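PDB 5HL3: Lmo2470 protein from Listeria monocytogenes EGD-e, which is a leucine-rich-repeat internalin that interacts with afadin and facilitates crossing of the basement membrane by the bacterium. Local coordinates for residues 110-116 / 130-136; 137-143 / 162-168; 153-159 / 176-182. All coordinates share one frame. Numbering follows the deposited sequence.

All three contacts join neighbouring turns of the leucine-rich-repeat solenoid. Contacts 1 and 3 have centres about 10 Å apart and meet where 130-136 lies beside 153-159: Gly132 N lies 2.8 Å from Ser154 O, and Leu135 N lies 3.0 Å from Met156 O, both probable hydrogen bonds. Contact 2, centred about 16 Å from contact 1 and 14 Å from contact 3, continues down the return loops, where Leu116 CD2 packs 3.7 Å from Phe142 CE1. One calcium ion couples contacts 2 and 3: Leu157 O of 153-159 and the carboxylate of Glu162 both bind it, with Leu157 O and Glu162 OE1 3.4 Å apart. A second calcium sits at the far end of contact 2, on Asn167.

Contact 1 of 3, residues 110-116 / 130-136; sequences LTRNLSL and MSGNNLI
Two short strands, 113-114 and 134-135, pair in parallel, with Asn113 beside Asn134 (CA-CA 4.5 Å) and Leu114 beside Leu135 (CA-CA 5.2 Å); before the first, Leu110 (53/40) and Thr111 (-80/-16) form a bend. Asn134 N donates to Arg112 O (2.8 Å), Leu114 N to Asn134 O (2.9 Å) and Ile136 N to Leu114 O (2.8 Å). On one face Asn113, chi1 m, offers OD1 to ND2 of Asn134, chi1 t, at 3.0 Å, and Ile136 (m, t) brings CD1 to 3.8 Å from Asn113 CB. On the other lie Leu114 (m, t) and Leu135 (t, p). Leu114 packs on Asn133 (CD1 to CB 3.6 Å) and on Met130, a selenomethionine in m, t, p (CB to CE 3.5 Å), whose SE meets Leu116 CB at 4.0 Å; Leu116 (t, p) nears Leu135, CB to CD1 4.3 Å.

Segment 130-136 enters through a type II turn, Met130 to Asn133, with Gly132 at phi 98°. Asn133, chi1 m, turns ND2 to Met130 O (3.0 Å) and to Ala104 O of the preceding repeat, as the ladder asparagine of a leucine-rich repeat does. One water bridges Arg112 N (3.0 Å), Gly132 O (2.7 Å) and Asn133 OD1 (2.8 Å).

Arg112 NE bonds to Phe82 O and Ser115 OG to Glu88, while Gly132 and Leu135 bond through their backbones to Ser154 and Met156, after strand 150-152.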
loop_
_atom_site.group_PDB
_atom_site.type_symbol
_atom_site.label_atom_id
_atom_site.label_comp_id
_atom_site.label_asym_id
_atom_site.label_seq_id
_atom_site.Cartn_x
_atom_site.Cartn_y
_atom_site.Cartn_z
ATOM N N LEU A 110 5.214 11.718 7.092
ATOM C CA LEU A 110 5.785 10.958 8.205
ATOM C C LEU A 110 6.217 11.804 9.385
ATOM O O LEU A 110 7.234 11.545 10.024
ATOM C CB LEU A 110 6.966 10.079 7.681
ATOM C CG LEU A 110 6.562 8.990 6.675
ATOM C CD1 LEU A 110 7.693 8.519 5.756
ATOM C CD2 LEU A 110 5.912 7.804 7.402
ATOM N N THR A 111 5.417 12.831 9.719
ATOM C CA THR A 111 5.800 13.759 10.776
ATOM C C THR A 111 5.533 13.227 12.179
ATOM O O THR A 111 5.992 13.825 13.160
ATOM C CB THR A 111 5.026 15.070 10.645
ATOM O OG1 THR A 111 3.634 14.770 10.692
ATOM C CG2 THR A 111 5.378 15.784 9.322
ATOM N N ARG A 112 4.711 12.185 12.301
ATOM C CA ARG A 112 4.356 11.613 13.607
ATOM C C ARG A 112 4.662 10.121 13.637
ATOM O O ARG A 112 4.640 9.469 12.625
ATOM C CB ARG A 112 2.868 11.837 13.905
ATOM C CG ARG A 112 2.426 13.279 14.059
ATOM C CD ARG A 112 2.810 13.857 15.417
ATOM N NE ARG A 112 2.394 15.252 15.524
ATOM C CZ ARG A 112 3.109 16.293 15.155
ATOM N NH1 ARG A 112 4.352 16.127 14.724
ATOM N NH2 ARG A 112 2.603 17.530 15.264
ATOM N N ASN A 113 4.980 9.620 14.828
ATOM C CA ASN A 113 5.291 8.225 15.090
ATOM C C ASN A 113 4.179 7.596 15.918
ATOM O O ASN A 113 3.682 8.230 16.873
ATOM C CB ASN A 113 6.556 8.123 15.946
ATOM C CG ASN A 113 7.786 8.725 15.308
ATOM O OD1 ASN A 113 8.039 8.599 14.123
ATOM N ND2 ASN A 113 8.644 9.264 16.151
ATOM N N LEU A 114 3.785 6.370 15.592
ATOM C CA LEU A 114 2.753 5.656 16.347
ATOM C C LEU A 114 3.109 4.197 16.519
ATOM O O LEU A 114 3.668 3.597 15.607
ATOM C CB LEU A 114 1.391 5.676 15.618
ATOM C CG LEU A 114 0.692 7.037 15.491
ATOM C CD1 LEU A 114 -0.540 6.854 14.631
ATOM C CD2 LEU A 114 0.328 7.627 16.858
ATOM N N SER A 115 2.815 3.622 17.684
ATOM C CA SER A 115 2.921 2.174 17.873
ATOM C C SER A 115 1.527 1.555 17.878
ATOM O O SER A 115 0.550 2.233 18.209
ATOM C CB SER A 115 3.686 1.814 19.154
ATOM O OG SER A 115 3.098 2.419 20.302
ATOM N N LEU A 116 1.466 0.271 17.509
ATOM C CA LEU A 116 0.239 -0.498 17.437
ATOM C C LEU A 116 0.298 -1.617 18.471
ATOM O O LEU A 116 0.914 -2.653 18.229
ATOM C CB LEU A 116 -0.007 -1.049 16.022
ATOM C CG LEU A 116 -1.258 -1.932 15.873
ATOM C CD1 LEU A 116 -2.508 -1.336 16.505
ATOM C CD2 LEU A 116 -1.502 -2.242 14.408
HETATM N N MSE A 130 -4.146 3.846 10.466
HETATM C CA MSE A 130 -3.016 4.625 11.024
HETATM C C MSE A 130 -2.145 5.185 9.923
HETATM O O MSE A 130 -1.068 5.730 10.196
HETATM C CB MSE A 130 -2.175 3.725 11.897
HETATM C CG MSE A 130 -2.946 3.213 13.127
HETATM SE SE MSE A 130 -1.952 1.874 14.151
HETATM C CE MSE A 130 -0.938 3.098 15.081
ATOM N N SER A 131 -2.613 5.105 8.691
ATOM C CA SER A 131 -1.844 5.543 7.517
ATOM C C SER A 131 -1.242 6.940 7.636
ATOM O O SER A 131 -1.869 7.888 8.088
ATOM C CB SER A 131 -2.726 5.515 6.295
ATOM O OG SER A 131 -3.248 4.207 6.097
ATOM N N GLY A 132 0.016 7.040 7.189
ATOM C CA GLY A 132 0.759 8.329 7.131
ATOM C C GLY A 132 1.679 8.568 8.301
ATOM O O GLY A 132 2.430 9.511 8.307
ATOM N N ASN A 133 1.605 7.704 9.296
ATOM C CA ASN A 133 2.384 7.835 10.519
ATOM C C ASN A 133 3.464 6.761 10.577
ATOM O O ASN A 133 3.232 5.612 10.193
ATOM C CB ASN A 133 1.413 7.754 11.688
ATOM C CG ASN A 133 0.375 8.866 11.633
ATOM O OD1 ASN A 133 0.715 10.025 11.774
ATOM N ND2 ASN A 133 -0.887 8.518 11.383
ATOM N N ASN A 134 4.647 7.150 11.011
ATOM C CA ASN A 134 5.755 6.196 11.065
ATOM C C ASN A 134 5.495 5.161 12.163
ATOM O O ASN A 134 5.373 5.510 13.344
ATOM C CB ASN A 134 7.049 6.956 11.400
ATOM C CG ASN A 134 8.217 6.034 11.577
ATOM O OD1 ASN A 134 8.435 5.173 10.764
ATOM N ND2 ASN A 134 8.918 6.156 12.688
ATOM N N LEU A 135 5.434 3.895 11.804
ATOM C CA LEU A 135 5.213 2.846 12.792
ATOM C C LEU A 135 6.444 2.690 13.696
ATOM O O LEU A 135 7.571 2.632 13.219
ATOM C CB LEU A 135 4.889 1.509 12.127
ATOM C CG LEU A 135 4.533 0.377 13.078
ATOM C CD1 LEU A 135 3.175 0.624 13.662
ATOM C CD2 LEU A 135 4.572 -0.958 12.363
ATOM N N ILE A 136 6.215 2.646 15.016
ATOM C CA ILE A 136 7.244 2.328 15.987
ATOM C C ILE A 136 7.189 0.816 16.208
ATOM O O ILE A 136 6.149 0.291 16.595
ATOM C CB ILE A 136 6.952 3.029 17.308
ATOM C CG1 ILE A 136 6.911 4.537 17.139
ATOM C CG2 ILE A 136 8.028 2.661 18.335
ATOM C CD1 ILE A 136 6.324 5.227 18.348
HETATM O O HOH W 1 2.538 11.068 6.164
HETATM O O HOH W 2 2.667 11.402 10.282
HETATM O O HOH W 3 3.878 -1.221 16.861
#

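Contact 2 of 3, residues 137-143 / 162-168. With CA (calcium ion), chain E; CA (calcium ion), chain F.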
loop_
_atom_site.group_PDB
_atom_site.type_symbol
_atom_site.label_atom_id
_atom_site.label_comp_id
_atom_site.label_asym_id
_atom_site.label_seq_id
_atom_site.Cartn_x
_atom_site.Cartn_y
_atom_site.Cartn_z
ATOM N N GLY A 137 8.277 0.123 15.910
ATOM C CA GLY A 137 8.317 -1.329 16.086
ATOM C C GLY A 137 7.623 -2.085 14.971
ATOM O O GLY A 137 7.703 -1.712 13.808
ATOM N N SER A 138 7.009 -3.205 15.325
ATOM C CA SER A 138 6.377 -4.116 14.359
ATOM C C SER A 138 4.871 -4.138 14.502
ATOM O O SER A 138 4.311 -3.696 15.504
ATOM C CB SER A 138 6.902 -5.541 14.569
ATOM O OG SER A 138 8.283 -5.618 14.321
ATOM N N ILE A 139 4.205 -4.615 13.471
ATOM C CA ILE A 139 2.778 -4.892 13.554
ATOM C C ILE A 139 2.660 -6.190 14.355
ATOM O O ILE A 139 3.271 -7.195 13.977
ATOM C CB ILE A 139 2.132 -5.136 12.161
ATOM C CG1 ILE A 139 2.370 -3.932 11.231
ATOM C CG2 ILE A 139 0.619 -5.440 12.287
ATOM C CD1 ILE A 139 1.977 -4.202 9.792
ATOM N N PRO A 140 1.889 -6.197 15.458
ATOM C CA PRO A 140 1.756 -7.453 16.229
ATOM C C PRO A 140 0.999 -8.537 15.481
ATOM O O PRO A 140 0.144 -8.238 14.618
ATOM C CB PRO A 140 0.950 -7.038 17.474
ATOM C CG PRO A 140 0.428 -5.718 17.217
ATOM C CD PRO A 140 1.128 -5.082 16.061
ATOM N N ASP A 141 1.296 -9.806 15.811
ATOM C CA ASP A 141 0.479 -10.917 15.337
ATOM C C ASP A 141 -0.721 -10.934 16.321
ATOM O O ASP A 141 -0.711 -11.626 17.316
ATOM C CB ASP A 141 1.279 -12.215 15.349
ATOM C CG ASP A 141 0.537 -13.378 14.724
ATOM O OD1 ASP A 141 -0.480 -13.165 14.035
ATOM O OD2 ASP A 141 0.983 -14.532 14.953
ATOM N N PHE A 142 -1.728 -10.136 15.991
ATOM C CA PHE A 142 -2.837 -9.849 16.910
ATOM C C PHE A 142 -3.438 -11.093 17.516
ATOM O O PHE A 142 -3.751 -12.038 16.798
ATOM C CB PHE A 142 -3.973 -9.122 16.198
ATOM C CG PHE A 142 -3.532 -7.935 15.385
ATOM C CD1 PHE A 142 -3.154 -6.729 15.993
ATOM C CD2 PHE A 142 -3.512 -8.018 13.988
ATOM C CE1 PHE A 142 -2.751 -5.669 15.210
ATOM C CE2 PHE A 142 -3.145 -6.954 13.213
ATOM C CZ PHE A 142 -2.767 -5.790 13.827
ATOM N N THR A 143 -3.660 -11.063 18.821
ATOM C CA THR A 143 -4.291 -12.192 19.524
ATOM C C THR A 143 -5.600 -11.824 20.170
ATOM O O THR A 143 -6.262 -12.713 20.677
ATOM C CB THR A 143 -3.365 -12.762 20.626
ATOM O OG1 THR A 143 -3.012 -11.705 21.522
ATOM C CG2 THR A 143 -2.109 -13.414 20.052
ATOM N N GLU A 162 8.737 -6.496 9.847
ATOM C CA GLU A 162 7.742 -5.911 10.760
ATOM C C GLU A 162 6.325 -6.385 10.478
ATOM O O GLU A 162 5.387 -5.973 11.170
ATOM C CB GLU A 162 7.812 -4.367 10.633
ATOM C CG GLU A 162 9.130 -3.779 11.139
ATOM C CD GLU A 162 9.398 -2.326 10.768
ATOM O OE1 GLU A 162 8.642 -1.759 9.945
ATOM O OE2 GLU A 162 10.415 -1.786 11.288
ATOM N N LEU A 163 6.161 -7.277 9.495
ATOM C CA LEU A 163 4.843 -7.735 9.021
ATOM C C LEU A 163 4.680 -9.243 9.211
ATOM O O LEU A 163 5.300 -10.040 8.477
ATOM C CB LEU A 163 4.689 -7.381 7.536
ATOM C CG LEU A 163 3.430 -7.889 6.829
ATOM C CD1 LEU A 163 2.188 -7.361 7.444
ATOM C CD2 LEU A 163 3.510 -7.539 5.365
ATOM N N PRO A 164 3.893 -9.662 10.195
ATOM C CA PRO A 164 3.737 -11.105 10.420
ATOM C C PRO A 164 2.773 -11.786 9.464
ATOM O O PRO A 164 2.006 -11.143 8.782
ATOM C CB PRO A 164 3.203 -11.183 11.846
ATOM C CG PRO A 164 2.528 -9.922 12.073
ATOM C CD PRO A 164 3.148 -8.871 11.173
ATOM N N ASN A 165 2.840 -13.112 9.416
ATOM C CA ASN A 165 1.919 -13.916 8.648
ATOM C C ASN A 165 0.741 -14.179 9.579
ATOM O O ASN A 165 0.637 -15.206 10.241
ATOM C CB ASN A 165 2.637 -15.193 8.189
ATOM C CG ASN A 165 1.902 -15.889 7.076
ATOM O OD1 ASN A 165 0.690 -15.857 7.003
ATOM N ND2 ASN A 165 2.642 -16.509 6.184
ATOM N N PHE A 166 -0.162 -13.198 9.615
ATOM C CA PHE A 166 -1.212 -13.124 10.669
ATOM C C PHE A 166 -1.942 -14.423 10.957
ATOM O O PHE A 166 -2.594 -14.975 10.083
ATOM C CB PHE A 166 -2.260 -12.072 10.321
ATOM C CG PHE A 166 -1.712 -10.693 10.116
ATOM C CD1 PHE A 166 -1.330 -9.917 11.200
ATOM C CD2 PHE A 166 -1.625 -10.148 8.840
ATOM C CE1 PHE A 166 -0.844 -8.625 11.026
ATOM C CE2 PHE A 166 -1.141 -8.841 8.671
ATOM C CZ PHE A 166 -0.753 -8.091 9.763
ATOM N N ASN A 167 -1.910 -14.868 12.218
ATOM C CA ASN A 167 -2.537 -16.136 12.580
ATOM C C ASN A 167 -3.952 -16.104 13.106
ATOM O O ASN A 167 -4.630 -17.098 13.021
ATOM C CB ASN A 167 -1.663 -16.846 13.630
ATOM C CG ASN A 167 -0.402 -17.420 13.025
ATOM O OD1 ASN A 167 -0.474 -18.390 12.302
ATOM N ND2 ASN A 167 0.747 -16.779 13.249
ATOM N N ASN A 168 -4.390 -14.973 13.638
ATOM C CA ASN A 168 -5.624 -14.960 14.451
ATOM C C ASN A 168 -6.636 -13.896 14.066
ATOM O O ASN A 168 -7.437 -13.459 14.915
ATOM C CB ASN A 168 -5.247 -14.795 15.928
ATOM C CG ASN A 168 -4.049 -15.637 16.333
ATOM O OD1 ASN A 168 -4.098 -16.868 16.283
ATOM N ND2 ASN A 168 -2.979 -14.981 16.742
HETATM CA CA CA E . 9.692 0.457 10.270
HETATM CA CA CA F . -0.352 -19.880 10.475
HETATM O O HOH W 4 9.032 0.344 12.600
HETATM O O HOH W 5 -3.146 -12.396 14.020
HETATM O O HOH W 6 -0.281 -16.090 17.097
HETATM O O HOH W 7 -6.841 -11.517 17.109
HETATM O O HOH W 8 0.902 -17.945 9.663
HETATM O O HOH W 9 11.541 -0.288 8.952
HETATM O O HOH W 10 11.311 1.792 11.213
HETATM O O HOH W 11 8.231 2.258 10.574
#
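These are the return loops of two successive leucine-rich repeats, lying side by side away from the parallel sheet and running almost in the same direction (7° apart), with a calcium site at each end. Ile139 N donates to Glu162 O at 2.9 Å. Further along, the Asp141 carboxylate takes two bonds from one residue: Asn167 N to OD1 (2.9 Å) and Asn167 ND2 to OD2 (2.8 Å). Asn168 ND2 then reaches Phe142 O at 3.0 Å.

Inward, Phe142 and Phe166 occupy equivalent places, resembling a phenylalanine spine. Their rings are nearly parallel (7°) but slid apart, centroids 5.6 Å apart, with Phe142 CE2 3.6 Å from Phe166 CE1. Ile139 CG2 lies 3.7 Å from Phe166 CE1, and Ile139 CD1 3.9 Å from Leu163 CD1.

Glu162 binds one calcium through OE1 (2.5 Å) and OE2 (2.6 Å), and its OE1 also accepts from Thr159 N; a water on that ion donates to Gly137 O (2.7 Å). Asn167 OD1 binds the other calcium at 2.4 Å, with Gln189 and Asn190 of the next repeat. That ion thus joins two repeats directly, and Asp141 of a third holds its ligand Asn167 by hydrogen bonds.

Contact 3 of 3, residues 153-159 / 176-182; sequences MSEMLIT and DLSSNQL. With CA (calcium ion), chain E.
Asn180 is the hub. With chi1 at -77° and chi2 at -60°, its ND2 donates both to Met153 O in the preceding repeat (3.0 Å) and to Leu177 O in its own (3.0 Å), while OD1 accepts from Met156 N (2.9 Å) and Ile158 N (3.0 Å). Backbone bonds flank it along a parallel register: Met153 N to Asp176 O (2.9 Å), Glu155 N to Ser178 O (2.9 Å) and Gln181 N to Ile158 O (2.9 Å).

Both segments leave their strands through matching bends, with Glu155 (57/65) and Ser179 (55/47) at positive phi and their CA atoms 4.6 Å apart. Asp176, chi1 t, accepts Ser178 N at OD1 (3.0 Å), an Asx turn, and also Ser178 OG (2.7 Å). Ser154, chi1 t, holds OG 2.7 Å from Ser178 OG and 3.0 Å from Ser178 O, so its proton may serve either. A water joins Leu157 N (2.8 Å) to Ser179 O (2.7 Å).

Leu157, also at positive phi (53/44), directs its carbonyl O to calcium at 2.4 Å, and Glu162 binds the same ion.

Beneath, toward the repeat interior, Ile158 (m, t) meets Leu177 (CD1 to CD2 4.1 Å) and Leu182 (CG2 to CD2 4.1 Å), and CB of Met153, a selenomethionine, lies 4.0 Å from Leu177 CD2.

This is the asparagine ladder of leucine-rich repeats: Asn202 repeats the pattern on Leu177 O and Leu182 N. One amide thereby satisfies four buried backbone groups of the two bends: Met153 O, Leu177 O, Met156 N and Ile158 N.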
loop_
_atom_site.group_PDB
_atom_site.type_symbol
_atom_site.label_atom_id
_atom_site.label_comp_id
_atom_site.label_asym_id
_atom_site.label_seq_id
_atom_site.Cartn_x
_atom_site.Cartn_y
_atom_site.Cartn_z
HETATM N N MSE A 153 -2.740 0.673 6.718
HETATM C CA MSE A 153 -1.402 0.926 7.247
HETATM C C MSE A 153 -0.495 1.404 6.127
HETATM O O MSE A 153 0.624 0.922 5.970
HETATM C CB MSE A 153 -0.857 -0.349 7.882
HETATM C CG MSE A 153 -1.778 -0.967 8.941
HETATM SE SE MSE A 153 -1.854 0.036 10.629
HETATM C CE MSE A 153 -0.176 -0.667 11.335
ATOM N N SER A 154 -0.970 2.353 5.345
ATOM C CA SER A 154 -0.211 2.899 4.205
ATOM C C SER A 154 0.762 3.975 4.673
ATOM O O SER A 154 0.426 4.746 5.581
ATOM C CB SER A 154 -1.194 3.500 3.208
ATOM O OG SER A 154 -0.509 4.095 2.130
ATOM N N GLU A 155 1.951 4.043 4.070
ATOM C CA GLU A 155 2.928 5.124 4.368
ATOM C C GLU A 155 3.274 5.173 5.844
ATOM O O GLU A 155 3.048 6.179 6.535
ATOM C CB GLU A 155 2.456 6.497 3.870
ATOM C CG GLU A 155 3.629 7.463 3.783
ATOM C CD GLU A 155 3.266 8.822 3.312
ATOM O OE1 GLU A 155 2.358 9.450 3.880
ATOM O OE2 GLU A 155 3.947 9.315 2.388
HETATM N N MSE A 156 3.904 4.104 6.308
HETATM C CA MSE A 156 4.308 3.988 7.705
HETATM C C MSE A 156 5.716 3.489 7.882
HETATM O O MSE A 156 6.105 3.158 8.993
HETATM C CB MSE A 156 3.360 3.037 8.477
HETATM C CG MSE A 156 1.892 3.497 8.440
HETATM SE SE MSE A 156 0.771 2.457 9.658
HETATM C CE MSE A 156 1.318 3.327 11.309
ATOM N N LEU A 157 6.510 3.481 6.801
ATOM C CA LEU A 157 7.876 2.918 6.809
ATOM C C LEU A 157 7.932 1.466 7.333
ATOM O O LEU A 157 8.820 1.101 8.115
ATOM C CB LEU A 157 8.839 3.853 7.518
ATOM C CG LEU A 157 9.074 5.168 6.757
ATOM C CD1 LEU A 157 9.859 6.092 7.652
ATOM C CD2 LEU A 157 9.796 4.959 5.455
ATOM N N ILE A 158 6.985 0.646 6.873
ATOM C CA ILE A 158 6.952 -0.742 7.268
ATOM C C ILE A 158 7.878 -1.554 6.358
ATOM O O ILE A 158 7.786 -1.460 5.135
ATOM C CB ILE A 158 5.520 -1.286 7.209
ATOM C CG1 ILE A 158 4.686 -0.556 8.267
ATOM C CG2 ILE A 158 5.504 -2.800 7.489
ATOM C CD1 ILE A 158 3.193 -0.744 8.142
ATOM N N THR A 159 8.772 -2.329 6.977
ATOM C CA THR A 159 9.659 -3.273 6.271
ATOM C C THR A 159 9.143 -4.694 6.499
ATOM O O THR A 159 8.307 -4.945 7.389
ATOM C CB THR A 159 11.135 -3.099 6.676
ATOM O OG1 THR A 159 11.227 -3.018 8.106
ATOM C CG2 THR A 159 11.686 -1.809 6.058
ATOM N N ASP A 176 -4.327 -2.708 3.437
ATOM C CA ASP A 176 -3.651 -1.651 2.679
ATOM C C ASP A 176 -2.283 -1.423 3.289
ATOM O O ASP A 176 -2.175 -0.871 4.383
ATOM C CB ASP A 176 -4.469 -0.358 2.654
ATOM C CG ASP A 176 -3.791 0.782 1.898
ATOM O OD1 ASP A 176 -2.712 0.589 1.293
ATOM O OD2 ASP A 176 -4.362 1.907 1.930
ATOM N N LEU A 177 -1.240 -1.862 2.583
ATOM C CA LEU A 177 0.167 -1.716 2.990
ATOM C C LEU A 177 0.921 -0.900 1.923
ATOM O O LEU A 177 2.163 -1.045 1.784
ATOM C CB LEU A 177 0.813 -3.081 3.203
ATOM C CG LEU A 177 0.358 -3.796 4.477
ATOM C CD1 LEU A 177 0.656 -5.283 4.384
ATOM C CD2 LEU A 177 0.986 -3.146 5.697
ATOM N N SER A 178 0.191 -0.047 1.197
ATOM C CA SER A 178 0.820 0.730 0.135
ATOM C C SER A 178 1.826 1.720 0.721
ATOM O O SER A 178 1.740 2.100 1.865
ATOM C CB SER A 178 -0.216 1.456 -0.700
ATOM O OG SER A 178 -1.009 2.321 0.106
ATOM N N SER A 179 2.735 2.195 -0.122
ATOM C CA SER A 179 3.709 3.215 0.252
ATOM C C SER A 179 4.525 2.854 1.466
ATOM O O SER A 179 4.767 3.701 2.326
ATOM C CB SER A 179 3.023 4.596 0.444
ATOM O OG SER A 179 2.597 5.083 -0.822
ATOM N N ASN A 180 5.041 1.635 1.492
ATOM C CA ASN A 180 5.946 1.166 2.555
ATOM C C ASN A 180 7.251 0.722 1.922
ATOM O O ASN A 180 7.551 1.122 0.804
ATOM C CB ASN A 180 5.239 0.113 3.431
ATOM C CG ASN A 180 4.263 0.734 4.401
ATOM O OD1 ASN A 180 4.663 1.551 5.243
ATOM N ND2 ASN A 180 2.998 0.376 4.286
ATOM N N GLN A 181 8.049 -0.047 2.662
ATOM C CA GLN A 181 9.369 -0.495 2.188
ATOM C C GLN A 181 9.429 -2.023 2.197
ATOM O O GLN A 181 10.467 -2.612 2.494
ATOM C CB GLN A 181 10.481 0.126 3.060
ATOM C CG GLN A 181 10.496 1.645 2.925
ATOM C CD GLN A 181 11.732 2.395 3.458
ATOM O OE1 GLN A 181 11.789 3.636 3.348
ATOM N NE2 GLN A 181 12.699 1.692 3.985
ATOM N N LEU A 182 8.336 -2.671 1.838
ATOM C CA LEU A 182 8.312 -4.139 1.820
ATOM C C LEU A 182 9.129 -4.656 0.651
ATOM O O LEU A 182 8.933 -4.243 -0.493
ATOM C CB LEU A 182 6.877 -4.635 1.690
ATOM C CG LEU A 182 5.942 -4.286 2.851
ATOM C CD1 LEU A 182 4.516 -4.608 2.462
ATOM C CD2 LEU A 182 6.347 -5.038 4.119
HETATM CA CA CA E . 9.692 0.457 10.270
HETATM O O HOH W 11 8.231 2.258 10.574
HETATM O O HOH W 12 6.600 4.423 4.130
HETATM O O HOH W 9 11.541 -0.288 8.952
HETATM O O HOH W 10 11.311 1.792 11.213
HETATM O O HOH W 4 9.032 0.344 12.600
#